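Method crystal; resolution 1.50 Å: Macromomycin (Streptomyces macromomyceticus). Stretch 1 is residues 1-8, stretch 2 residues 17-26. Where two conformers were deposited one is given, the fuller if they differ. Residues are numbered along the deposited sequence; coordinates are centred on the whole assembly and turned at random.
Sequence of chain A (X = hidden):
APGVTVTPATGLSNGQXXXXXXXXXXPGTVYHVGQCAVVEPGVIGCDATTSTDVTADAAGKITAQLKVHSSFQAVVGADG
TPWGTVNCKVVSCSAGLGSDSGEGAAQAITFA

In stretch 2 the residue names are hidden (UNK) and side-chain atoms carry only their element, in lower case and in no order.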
# COMPACT_ATOMS: atom_id res chain seq x y z
N ALA A 1 0.52 -2.04 18.12
CA ALA A 1 0.07 -3.24 17.33
C ALA A 1 -0.60 -2.81 16.03
O ALA A 1 -1.83 -2.55 16.09
CB ALA A 1 -1.02 -3.91 18.23
N PRO A 2 0.10 -2.82 14.91
CA PRO A 2 -0.50 -2.32 13.67
C PRO A 2 -1.72 -3.03 13.16
O PRO A 2 -1.79 -4.26 13.06
CB PRO A 2 0.61 -2.28 12.61
CG PRO A 2 1.87 -2.48 13.37
CD PRO A 2 1.52 -3.08 14.72
N GLY A 3 -2.69 -2.20 12.73
CA GLY A 3 -3.92 -2.75 12.13
C GLY A 3 -4.28 -1.69 11.01
O GLY A 3 -3.98 -0.52 11.25
N VAL A 4 -4.86 -2.22 9.97
CA VAL A 4 -5.21 -1.25 8.88
C VAL A 4 -6.59 -1.65 8.34
O VAL A 4 -6.95 -2.85 8.33
CB VAL A 4 -4.17 -1.34 7.74
CG1 VAL A 4 -4.40 -2.58 6.89
CG2 VAL A 4 -4.20 -0.08 6.88
N THR A 5 -7.30 -0.67 7.87
CA THR A 5 -8.59 -0.87 7.21
C THR A 5 -8.50 -0.01 5.91
O THR A 5 -7.92 1.08 6.00
CB THR A 5 -9.72 -0.30 8.16
OG1 THR A 5 -10.92 -0.90 7.50
CG2 THR A 5 -9.83 1.18 8.25
N VAL A 6 -8.91 -0.56 4.82
CA VAL A 6 -8.92 0.18 3.51
C VAL A 6 -10.39 0.27 3.10
O VAL A 6 -11.05 -0.78 3.03
CB VAL A 6 -8.10 -0.55 2.51
CG1 VAL A 6 -8.14 0.12 1.10
CG2 VAL A 6 -6.63 -0.74 2.90
N THR A 7 -10.84 1.52 2.85
CA THR A 7 -12.26 1.67 2.48
C THR A 7 -12.46 2.55 1.26
O THR A 7 -11.91 3.65 1.29
CB THR A 7 -12.96 2.47 3.68
OG1 THR A 7 -12.73 1.71 4.90
CG2 THR A 7 -14.45 2.64 3.38
N PRO A 8 -13.13 2.09 0.24
CA PRO A 8 -13.69 0.75 0.11
C PRO A 8 -12.52 -0.19 -0.27
O PRO A 8 -11.41 0.31 -0.60
CB PRO A 8 -14.64 0.82 -1.10
CG PRO A 8 -14.34 2.09 -1.80
CD PRO A 8 -13.38 2.94 -0.96
N UNK A 17 -9.95 6.62 -5.48
CA UNK A 17 -9.25 7.02 -4.26
C UNK A 17 -9.79 6.16 -3.13
O UNK A 17 -11.02 6.13 -2.97
c UNK A 17 -8.80 8.90 -2.55
c UNK A 17 -9.54 8.54 -3.86
o UNK A 17 -8.96 9.29 -4.95
N UNK A 18 -8.90 5.53 -2.35
CA UNK A 18 -9.44 4.76 -1.17
C UNK A 18 -8.87 5.42 0.08
O UNK A 18 -7.90 6.23 -0.05
c UNK A 18 -9.04 3.29 -1.28
c UNK A 18 -7.54 3.07 -1.17
c UNK A 18 -9.58 2.57 -2.50
N UNK A 19 -9.40 5.14 1.25
CA UNK A 19 -8.85 5.73 2.46
C UNK A 19 -8.14 4.58 3.25
O UNK A 19 -8.85 3.57 3.42
c UNK A 19 -9.98 6.35 3.35
c UNK A 19 -9.48 6.84 4.72
o UNK A 19 -10.59 7.42 2.53
N UNK A 20 -6.94 4.82 3.60
CA UNK A 20 -6.19 3.79 4.41
C UNK A 20 -6.20 4.29 5.83
O UNK A 20 -5.66 5.39 6.08
c UNK A 20 -4.78 3.64 3.88
c UNK A 20 -3.97 2.61 4.73
c UNK A 20 -4.72 3.24 2.43
N UNK A 21 -6.76 3.61 6.79
CA UNK A 21 -6.82 3.99 8.20
C UNK A 21 -6.03 2.93 9.02
O UNK A 21 -6.39 1.75 8.91
c UNK A 21 -8.19 4.02 8.85
o UNK A 21 -9.02 4.85 8.05
N UNK A 22 -5.06 3.48 9.71
CA UNK A 22 -4.23 2.51 10.51
C UNK A 22 -4.19 2.98 11.93
O UNK A 22 -4.29 4.16 12.28
c UNK A 22 -2.85 2.46 9.87
N UNK A 23 -4.05 1.98 12.83
CA UNK A 23 -3.97 2.25 14.26
C UNK A 23 -2.88 1.33 14.89
O UNK A 23 -2.42 0.44 14.20
c UNK A 23 -5.34 1.92 15.00
c UNK A 23 -6.44 2.90 14.53
o UNK A 23 -5.60 0.54 14.67
N UNK A 24 -2.51 1.73 16.09
CA UNK A 24 -1.51 0.87 16.82
C UNK A 24 -0.13 1.10 16.29
O UNK A 24 0.74 0.19 16.45
N UNK A 25 0.17 2.23 15.62
CA UNK A 25 1.51 2.46 15.11
C UNK A 25 2.36 3.20 16.15
O UNK A 25 1.88 3.60 17.25
c UNK A 25 0.39 2.89 12.80
c UNK A 25 1.35 3.43 13.85
c UNK A 25 0.81 1.55 12.27
c UNK A 25 0.30 3.93 11.63
N UNK A 26 3.61 3.44 15.77
CA UNK A 26 4.51 4.15 16.71
C UNK A 26 4.54 5.64 16.44
O UNK A 26 4.91 5.95 15.26
o UNK A 26 5.81 2.11 16.77
c UNK A 26 5.94 3.55 16.51
c UNK A 26 6.98 4.23 17.39
O HOH W 1 -4.74 -1.62 16.01
O HOH W 2 -12.78 6.37 1.05

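Position 17 carries three side-chain atoms, a carbon bearing one oxygen and one carbon. The CA-to-CB bond points away from stretch 1, and the closest side-chain atom, the terminal carbon, stays 7.2 Å from Thr7 O; the beta-branched hydroxyl makes it Thr17.

Position 18 has three carbons, one bearing the other two, and points toward stretch 1. One terminal carbon packs on Val6 CG1, the other by Pro8 CD. That fork is valine. Val18 CG2 lies 3.8 Å from Val6 CG1, and its CG1 4.1 Å from Pro8 CD, so one side chain packs against the strand and the proline following it.

At position 19 a carbon again bears one oxygen and one carbon, and the oxygen is joined through a water to Thr7 O: Thr19. Its backbone N donates to Thr7 O (2.9 Å) and its O accepts from Thr7 N (2.9 Å). Water 2 joins OG1 of Thr19 (2.8 Å) to O of Thr7 (2.9 Å), tying a side chain to the backbone across the pair.

Position 20 holds three carbons forked at the first, buried beside Val4 and Val6. This is Val20, rotamer t, with CG1 3.5 Å from Val4 CG2 and CG2 4.4 Å from Val6 CG2.

Position 21 has one carbon, resting on Thr5 CG2, and then one oxygen, which gives Ser21. Its CB is 3.3 Å from Thr5 CG2, while the backbones exchange Thr5 N to Ser21 O (2.8 Å) and Ser21 N to Thr5 O (2.9 Å).

At position 22 a single carbon lies 4.1 Å from Val4 CG2: Ala22. The CA atoms of Val4 and Ala22 are only 4.2 Å apart.

Position 23 shows a carbon bearing one carbon and one oxygen, the oxygen joined through a water to Ala1 O, hence Thr23. Gly3 N donates to Thr23 O and Thr23 N to Gly3 O, both at 3.0 Å. Water 1 bridges Thr23 OG1 (2.7 Å) and Ala1 O (3.1 Å).

Position 24 has no side-chain atoms and a phi of 78°, which favours glycine. An ideal CB on Gly24 would sit 2.0 Å from Ala1 O, a clash. Ala1 N donates to Gly24 O at 2.8 Å.

Position 25 has four carbons forked at the second, one end carbon by Pro2 CB: leucine. Leu25 starts away, but its end returns, placing CD2 3.9 Å from Pro2 CB.

Position 26, a carbon bearing one oxygen and one carbon, makes no contact with stretch 1; it is Thr26.

The rule is alternation on an antiparallel ladder. Gly3–Thr23, Thr5–Ser21 and Thr7–Thr19 each close two backbone hydrogen bonds, with small or hydroxyl residues on their face. Between them, Val4–Ala22 and Val6–Val20 turn apolar side chains to the other face, where Val18 extends the packing. Backbone hydrogen bonds hold the two strands together in this register, the apolar contacts fit it, and the missing side chain of Gly24 leaves room for Ala1 O.

Stretch 2, residues 17-26: TVTVSATGLT
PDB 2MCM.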